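Local structure of endonuclease 8-like L720 (Acanthamoeba polyphaga mimivirus, 4MB7) at residues Asn144-Tyr148 / Asn149-Ser153; Ser214-Lys217 / Ile218-Leu222. The protein is a member of the Fpg/Nei family of endonuclease VIII-like proteins, with an H2TH domain and a bound zinc ion. All coordinates share one frame; numbering follows the deposited sequence. Where two conformers were deposited one is given.

Contact 1 of 2, residues Asn144-Tyr148 / Asn149-Ser153; sequences NRFDY and NLFQS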
ATOM      1  N   ASN A 144       5.844  -1.707  10.920  1.00 26.11           N
ATOM      2  CA  ASN A 144       6.523  -2.008  12.178  1.00 26.08           C
ATOM      3  C   ASN A 144       5.601  -2.624  13.232  1.00 26.37           C
ATOM      4  O   ASN A 144       6.066  -3.162  14.232  1.00 24.55           O
ATOM      5  CB  ASN A 144       7.210  -0.760  12.736  1.00 39.10           C
ATOM      6  CG  ASN A 144       8.509  -0.442  12.023  0.60 29.29           C
ATOM      7  OD1 ASN A 144       9.283  -1.341  11.689  0.60 70.10           O
ATOM      8  ND2 ASN A 144       8.757   0.841  11.785  0.60 74.08           N
ATOM      9  N   ARG A 145       4.295  -2.545  13.005  1.00 18.34           N
ATOM     10  CA  ARG A 145       3.340  -3.160  13.918  1.00 23.57           C
ATOM     11  C   ARG A 145       2.950  -4.567  13.472  1.00 25.89           C
ATOM     12  O   ARG A 145       2.044  -5.174  14.043  1.00 25.64           O
ATOM     13  CB  ARG A 145       2.093  -2.286  14.079  1.00 27.53           C
ATOM     14  CG  ARG A 145       2.324  -1.031  14.905  1.00 32.27           C
ATOM     15  CD  ARG A 145       1.008  -0.403  15.337  1.00 36.63           C
ATOM     16  N   PHE A 146       3.638  -5.079  12.453  1.00 20.39           N
ATOM     17  CA  PHE A 146       3.379  -6.428  11.954  1.00 20.70           C
ATOM     18  C   PHE A 146       3.475  -7.459  13.071  1.00 22.80           C
ATOM     19  O   PHE A 146       4.450  -7.491  13.821  1.00 27.17           O
ATOM     20  CB  PHE A 146       4.341  -6.794  10.818  1.00 19.97           C
ATOM     21  CG  PHE A 146       4.173  -8.202  10.311  1.00 22.09           C
ATOM     22  CD1 PHE A 146       3.115  -8.531   9.478  1.00 24.83           C
ATOM     23  CD2 PHE A 146       5.076  -9.193  10.662  1.00 22.67           C
ATOM     24  CE1 PHE A 146       2.956  -9.824   9.010  1.00 28.29           C
ATOM     25  CE2 PHE A 146       4.925 -10.486  10.197  1.00 23.96           C
ATOM     26  CZ  PHE A 146       3.862 -10.803   9.368  1.00 29.15           C
ATOM     27  N   ASP A 147       2.444  -8.290  13.181  1.00 22.07           N
ATOM     28  CA  ASP A 147       2.371  -9.309  14.219  1.00 26.39           C
ATOM     29  C   ASP A 147       2.353 -10.682  13.559  1.00 30.39           C
ATOM     30  O   ASP A 147       1.325 -11.112  13.036  1.00 25.97           O
ATOM     31  CB  ASP A 147       1.115  -9.098  15.072  1.00 28.12           C
ATOM     32  CG  ASP A 147       1.084  -9.979  16.310  1.00 40.74           C
ATOM     33  OD1 ASP A 147       1.302 -11.203  16.191  1.00 38.52           O
ATOM     34  OD2 ASP A 147       0.836  -9.442  17.410  1.00 51.43           O
ATOM     35  N   TYR A 148       3.498 -11.362  13.593  1.00 23.21           N
ATOM     36  CA  TYR A 148       3.667 -12.652  12.928  1.00 24.79           C
ATOM     37  C   TYR A 148       2.598 -13.673  13.307  1.00 26.31           C
ATOM     38  O   TYR A 148       1.943 -14.245  12.437  1.00 26.64           O
ATOM     39  CB  TYR A 148       5.059 -13.227  13.214  1.00 30.40           C
ATOM     40  CG  TYR A 148       5.317 -14.563  12.551  1.00 35.12           C
ATOM     41  CD1 TYR A 148       5.790 -14.634  11.248  1.00 41.91           C
ATOM     42  CD2 TYR A 148       5.087 -15.756  13.230  1.00 28.49           C
ATOM     43  CE1 TYR A 148       6.025 -15.853  10.637  1.00 48.33           C
ATOM     44  CE2 TYR A 148       5.320 -16.979  12.627  1.00 32.59           C
ATOM     45  CZ  TYR A 148       5.789 -17.022  11.331  1.00 37.61           C
ATOM     46  OH  TYR A 148       6.023 -18.237  10.727  1.00 49.84           O
ATOM     47  N   ASN A 149       2.429 -13.903  14.606  1.00 26.98           N
ATOM     48  CA  ASN A 149       1.476 -14.904  15.079  1.00 30.95           C
ATOM     49  C   ASN A 149       0.033 -14.606  14.683  1.00 33.87           C
ATOM     50  O   ASN A 149      -0.703 -15.505  14.279  1.00 33.54           O
ATOM     51  CB  ASN A 149       1.588 -15.090  16.594  1.00 45.24           C
ATOM     52  CG  ASN A 149       2.830 -15.867  16.996  1.00 51.85           C
ATOM     53  OD1 ASN A 149       3.398 -16.607  16.194  1.00 41.96           O
ATOM     54  ND2 ASN A 149       3.251 -15.706  18.244  1.00 45.32           N
ATOM     55  N   LEU A 150      -0.366 -13.343  14.796  1.00 28.37           N
ATOM     56  CA  LEU A 150      -1.717 -12.944  14.428  1.00 28.22           C
ATOM     57  C   LEU A 150      -1.917 -13.007  12.915  1.00 27.15           C
ATOM     58  O   LEU A 150      -2.998 -13.356  12.440  1.00 28.80           O
ATOM     59  CB  LEU A 150      -2.032 -11.543  14.957  1.00 26.81           C
ATOM     60  CG  LEU A 150      -3.478 -11.073  14.786  1.00 56.59           C
ATOM     61  CD1 LEU A 150      -4.449 -12.135  15.278  1.00 57.81           C
ATOM     62  CD2 LEU A 150      -3.704  -9.763  15.521  1.00 67.77           C
ATOM     63  N   PHE A 151      -0.870 -12.675  12.165  1.00 31.94           N
ATOM     64  CA  PHE A 151      -0.921 -12.740  10.707  1.00 27.93           C
ATOM     65  C   PHE A 151      -1.114 -14.171  10.227  1.00 28.62           C
ATOM     66  O   PHE A 151      -1.888 -14.426   9.305  1.00 31.88           O
ATOM     67  CB  PHE A 151       0.351 -12.152  10.088  1.00 26.61           C
ATOM     68  CG  PHE A 151       0.471 -12.386   8.606  1.00 30.57           C
ATOM     69  CD1 PHE A 151      -0.201 -11.575   7.705  1.00 27.29           C
ATOM     70  CD2 PHE A 151       1.258 -13.419   8.113  1.00 31.65           C
ATOM     71  CE1 PHE A 151      -0.094 -11.789   6.343  1.00 34.70           C
ATOM     72  CE2 PHE A 151       1.366 -13.638   6.753  1.00 37.14           C
ATOM     73  CZ  PHE A 151       0.690 -12.821   5.866  1.00 25.69           C
ATOM     74  N   GLN A 152      -0.401 -15.101  10.853  1.00 26.51           N
ATOM     75  CA  GLN A 152      -0.474 -16.507  10.466  1.00 32.95           C
ATOM     76  C   GLN A 152      -1.856 -17.091  10.730  1.00 34.61           C
ATOM     77  O   GLN A 152      -2.397 -17.815   9.896  1.00 30.31           O
ATOM     78  CB  GLN A 152       0.600 -17.328  11.187  1.00 36.33           C
ATOM     79  CG  GLN A 152       2.016 -17.042  10.714  1.00 35.93           C
ATOM     80  CD  GLN A 152       2.244 -17.445   9.268  1.00 62.69           C
ATOM     81  OE1 GLN A 152       1.527 -18.286   8.724  1.00 66.61           O
ATOM     82  NE2 GLN A 152       3.246 -16.844   8.637  1.00 61.11           N
ATOM     83  N   SER A 153      -2.423 -16.772  11.889  1.00 30.93           N
ATOM     84  CA  SER A 153      -3.763 -17.231  12.240  1.00 33.12           C
ATOM     85  C   SER A 153      -4.790 -16.658  11.269  1.00 47.61           C
ATOM     86  O   SER A 153      -5.688 -17.362  10.809  1.00 31.43           O
ATOM     87  CB  SER A 153      -4.113 -16.813  13.669  1.00 34.42           C
ATOM     88  OG  SER A 153      -3.137 -17.270  14.589  1.00 66.98           O
TER
HETATM   89  O   HOH W   1       3.931 -12.649  16.912  1.00 33.31           O
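Y148, the first residue of helix 148-161, lays its ring over the side chain of Q152, one turn on. The methylene CG of Q152 sits over one ring face, 3.9 Å from the centroid of the Y148 ring and displaced toward its rim, a CH-pi contact. The side-chain amide comes in obliquely: Q152 NE2 is 3.6 Å from Y148 CE1. N149 meets the same ring differently, its OD1 lying in the ring plane at the edge, 3.5 Å from Y148 CD2. The first torsion of Y148 (chi1 -180°) sets CG beside its own carbonyl carbon, which carries the ring along the first turn. The Y148 carbonyl meanwhile accepts from Q152 N.

D147, the residue before, is the N-cap. Its OD1 accepts from L150 N at 3.1 Å, a nearly straight bond that arrives 45° out of the carboxylate plane. A water that accepts from N149 N (3.0 Å) donates to D147 OD1, while D147 O accepts a hydrogen bond from F151 N at 2.8 Å. K138, in the preceding loop, shares a backbone hydrogen bond with D147. On the inner side F146 reaches F151, with CE1 3.6 Å from CG of F151 and the ring planes 53° apart; both phenylalanines also touch helix 205-230.

The helix thus starts with its early amides satisfied, N149 N by the water, L150 N by a carboxylate oxygen and F151 N by a carbonyl. A negative group here would probably interact favourably with the helix dipole, which should help keep D147 ionised.

Contact 2 of 2, residues Ser214-Lys217 / Ile218-Leu222; sequences SLKK and IIDLL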
ATOM      1  N   SER A 214       9.131 -15.293   1.287  1.00 19.75           N
ATOM      2  CA  SER A 214       9.584 -14.679   0.046  1.00 19.55           C
ATOM      3  C   SER A 214       9.081 -13.247  -0.076  1.00 18.16           C
ATOM      4  O   SER A 214       9.838 -12.345  -0.431  1.00 18.10           O
ATOM      5  CB  SER A 214       9.117 -15.499  -1.157  1.00 20.36           C
ATOM      6  OG  SER A 214       9.496 -14.876  -2.373  1.00 24.15           O
ATOM      7  N   LEU A 215       7.799 -13.047   0.219  1.00 19.34           N
ATOM      8  CA  LEU A 215       7.196 -11.718   0.167  1.00 22.55           C
ATOM      9  C   LEU A 215       7.928 -10.743   1.080  1.00 18.00           C
ATOM     10  O   LEU A 215       8.294  -9.644   0.664  1.00 17.66           O
ATOM     11  CB  LEU A 215       5.714 -11.785   0.544  1.00 18.02           C
ATOM     12  CG  LEU A 215       4.755 -12.321  -0.519  1.00 19.21           C
ATOM     13  CD1 LEU A 215       3.387 -12.591   0.086  1.00 22.78           C
ATOM     14  CD2 LEU A 215       4.643 -11.340  -1.678  1.00 18.89           C
ATOM     15  N   LYS A 216       8.159 -11.157   2.321  1.00 18.78           N
ATOM     16  CA  LYS A 216       8.825 -10.283   3.279  0.50 18.81           C
ATOM     17  C   LYS A 216      10.280 -10.028   2.895  1.00 19.67           C
ATOM     18  O   LYS A 216      10.799  -8.932   3.121  1.00 19.50           O
ATOM     19  CB  LYS A 216       8.726 -10.839   4.702  0.50 32.20           C
ATOM     20  CG  LYS A 216       9.093  -9.822   5.772  0.50 20.24           C
ATOM     21  CD  LYS A 216       8.670 -10.278   7.157  0.50 29.90           C
ATOM     22  CE  LYS A 216       8.891  -9.176   8.184  0.50 52.82           C
ATOM     23  NZ  LYS A 216       8.529  -9.612   9.562  0.50 32.65           N
ATOM     24  N   LYS A 217      10.929 -11.026   2.300  1.00 18.55           N
ATOM     25  CA  LYS A 217      12.318 -10.889   1.872  1.00 21.78           C
ATOM     26  C   LYS A 217      12.465  -9.836   0.775  1.00 19.44           C
ATOM     27  O   LYS A 217      13.352  -8.986   0.837  1.00 19.53           O
ATOM     28  CB  LYS A 217      12.862 -12.233   1.386  1.00 20.79           C
ATOM     29  CG  LYS A 217      14.343 -12.222   1.047  1.00 25.49           C
ATOM     30  CD  LYS A 217      14.576 -12.298  -0.452  1.00 43.56           C
ATOM     31  CE  LYS A 217      13.953 -13.550  -1.041  1.00 58.75           C
ATOM     32  NZ  LYS A 217      14.234 -13.676  -2.497  1.00 34.83           N
ATOM     33  N   ILE A 218      11.589  -9.903  -0.222  1.00 19.23           N
ATOM     34  CA  ILE A 218      11.598  -8.957  -1.332  1.00 19.06           C
ATOM     35  C   ILE A 218      11.263  -7.540  -0.861  1.00 18.49           C
ATOM     36  O   ILE A 218      11.854  -6.565  -1.329  1.00 18.57           O
ATOM     37  CB  ILE A 218      10.623  -9.401  -2.443  1.00 19.47           C
ATOM     38  CG1 ILE A 218      11.011 -10.792  -2.953  1.00 29.46           C
ATOM     39  CG2 ILE A 218      10.614  -8.402  -3.589  1.00 24.21           C
ATOM     40  CD1 ILE A 218      10.003 -11.409  -3.895  1.00 34.07           C
ATOM     41  N   ILE A 219      10.321  -7.432   0.073  1.00 19.11           N
ATOM     42  CA  ILE A 219       9.990  -6.144   0.673  1.00 18.50           C
ATOM     43  C   ILE A 219      11.202  -5.572   1.408  1.00 27.25           C
ATOM     44  O   ILE A 219      11.490  -4.376   1.314  1.00 19.21           O
ATOM     45  CB  ILE A 219       8.787  -6.256   1.630  1.00 20.12           C
ATOM     46  CG1 ILE A 219       7.508  -6.532   0.838  1.00 17.48           C
ATOM     47  CG2 ILE A 219       8.629  -4.982   2.456  1.00 17.44           C
ATOM     48  CD1 ILE A 219       6.310  -6.858   1.705  1.00 17.21           C
ATOM     49  N   ASP A 220      11.916  -6.436   2.125  1.00 18.84           N
ATOM     50  CA  ASP A 220      13.144  -6.040   2.812  1.00 19.60           C
ATOM     51  C   ASP A 220      14.195  -5.537   1.825  1.00 28.02           C
ATOM     52  O   ASP A 220      14.873  -4.542   2.083  1.00 21.77           O
ATOM     53  CB  ASP A 220      13.723  -7.211   3.610  1.00 24.13           C
ATOM     54  CG  ASP A 220      12.897  -7.557   4.832  1.00 49.48           C
ATOM     55  OD1 ASP A 220      12.116  -6.698   5.298  1.00 29.96           O
ATOM     56  OD2 ASP A 220      13.040  -8.693   5.331  1.00 26.25           O
ATOM     57  N   LEU A 221      14.331  -6.241   0.705  1.00 19.44           N
ATOM     58  CA  LEU A 221      15.290  -5.869  -0.329  1.00 20.51           C
ATOM     59  C   LEU A 221      14.939  -4.522  -0.952  1.00 20.17           C
ATOM     60  O   LEU A 221      15.812  -3.688  -1.173  1.00 23.70           O
ATOM     61  CB  LEU A 221      15.359  -6.944  -1.416  1.00 25.91           C
ATOM     62  CG  LEU A 221      16.029  -8.269  -1.044  1.00 27.67           C
ATOM     63  CD1 LEU A 221      15.905  -9.270  -2.184  1.00 27.92           C
ATOM     64  CD2 LEU A 221      17.488  -8.045  -0.685  1.00 31.07           C
ATOM     65  N   LEU A 222      13.655  -4.319  -1.236  1.00 21.43           N
ATOM     66  CA  LEU A 222      13.186  -3.053  -1.783  1.00 29.17           C
ATOM     67  C   LEU A 222      13.430  -1.911  -0.806  1.00 20.78           C
ATOM     68  O   LEU A 222      13.805  -0.811  -1.208  1.00 21.35           O
ATOM     69  CB  LEU A 222      11.702  -3.136  -2.142  1.00 24.50           C
ATOM     70  CG  LEU A 222      11.359  -3.912  -3.414  1.00 22.43           C
ATOM     71  CD1 LEU A 222       9.877  -4.229  -3.462  1.00 24.04           C
ATOM     72  CD2 LEU A 222      11.774  -3.117  -4.643  1.00 32.41           C
TER
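S214 meets I218 one turn further along helix 205-230, a long helix of the H2TH domain, where the backbone follows the regular i to i+4 alpha-helical pattern. I218 N donates to S214 O at 3.0 Å, and I219, D220 and L221 repeat the bond to L215, K216 and K217. I218 also turns its CG1 branch back beside its own backbone N (chi1 -59°), which sets CG1 3.2 Å from S214 O and carries CD1 to within 3.8 Å of S214 OG. I219 packs its CG1 against L215 O in the same manner.

K217, D220 and L221 lie on the less buried sides. K217 bends at chi2 and chi3 and runs alongside L221, pointing the same way, its CD touching L221 CD1 at 3.7 Å. D220 leans toward K216, yet the charged ends stay apart, with K216 NZ 6.3 Å from D220 OD2 in the conformer given.

Helix 182-191 supplies much of the second shell. Its D191 binds both S214 OG, by a hydrogen bond, and K217 NZ, by a salt bridge, which helps fix how these two side chains are turned. L184 and E187 touch I218, and A188 touches S214 and L215. At D220 the carboxylate folds back over the preceding turn, leaving OD2 3.2 Å from K216 O, an approach of two acceptors that form no bond.

Overall arrangement
Contact 1 comes first along the chain, where the loop after helix 126-136 turns into helix 148-161; contact 2 follows inside helix 205-230. Their centres are about 16 Å apart, and all four segments belong to the H2TH domain. Contact 2 is the more buried and the nearer to the chain centre, about 14 Å from it against 17 Å for contact 1. In the K216 conformer given, F146 CD2 and K216 NZ pack 3.6 Å apart. Y148 on D209 and F151 on C212 add further touches between helix 148-161 and helix 205-230. The capped start of one helix thus lies against the side of the other, joining two sequence-distant helices of the H2TH domain.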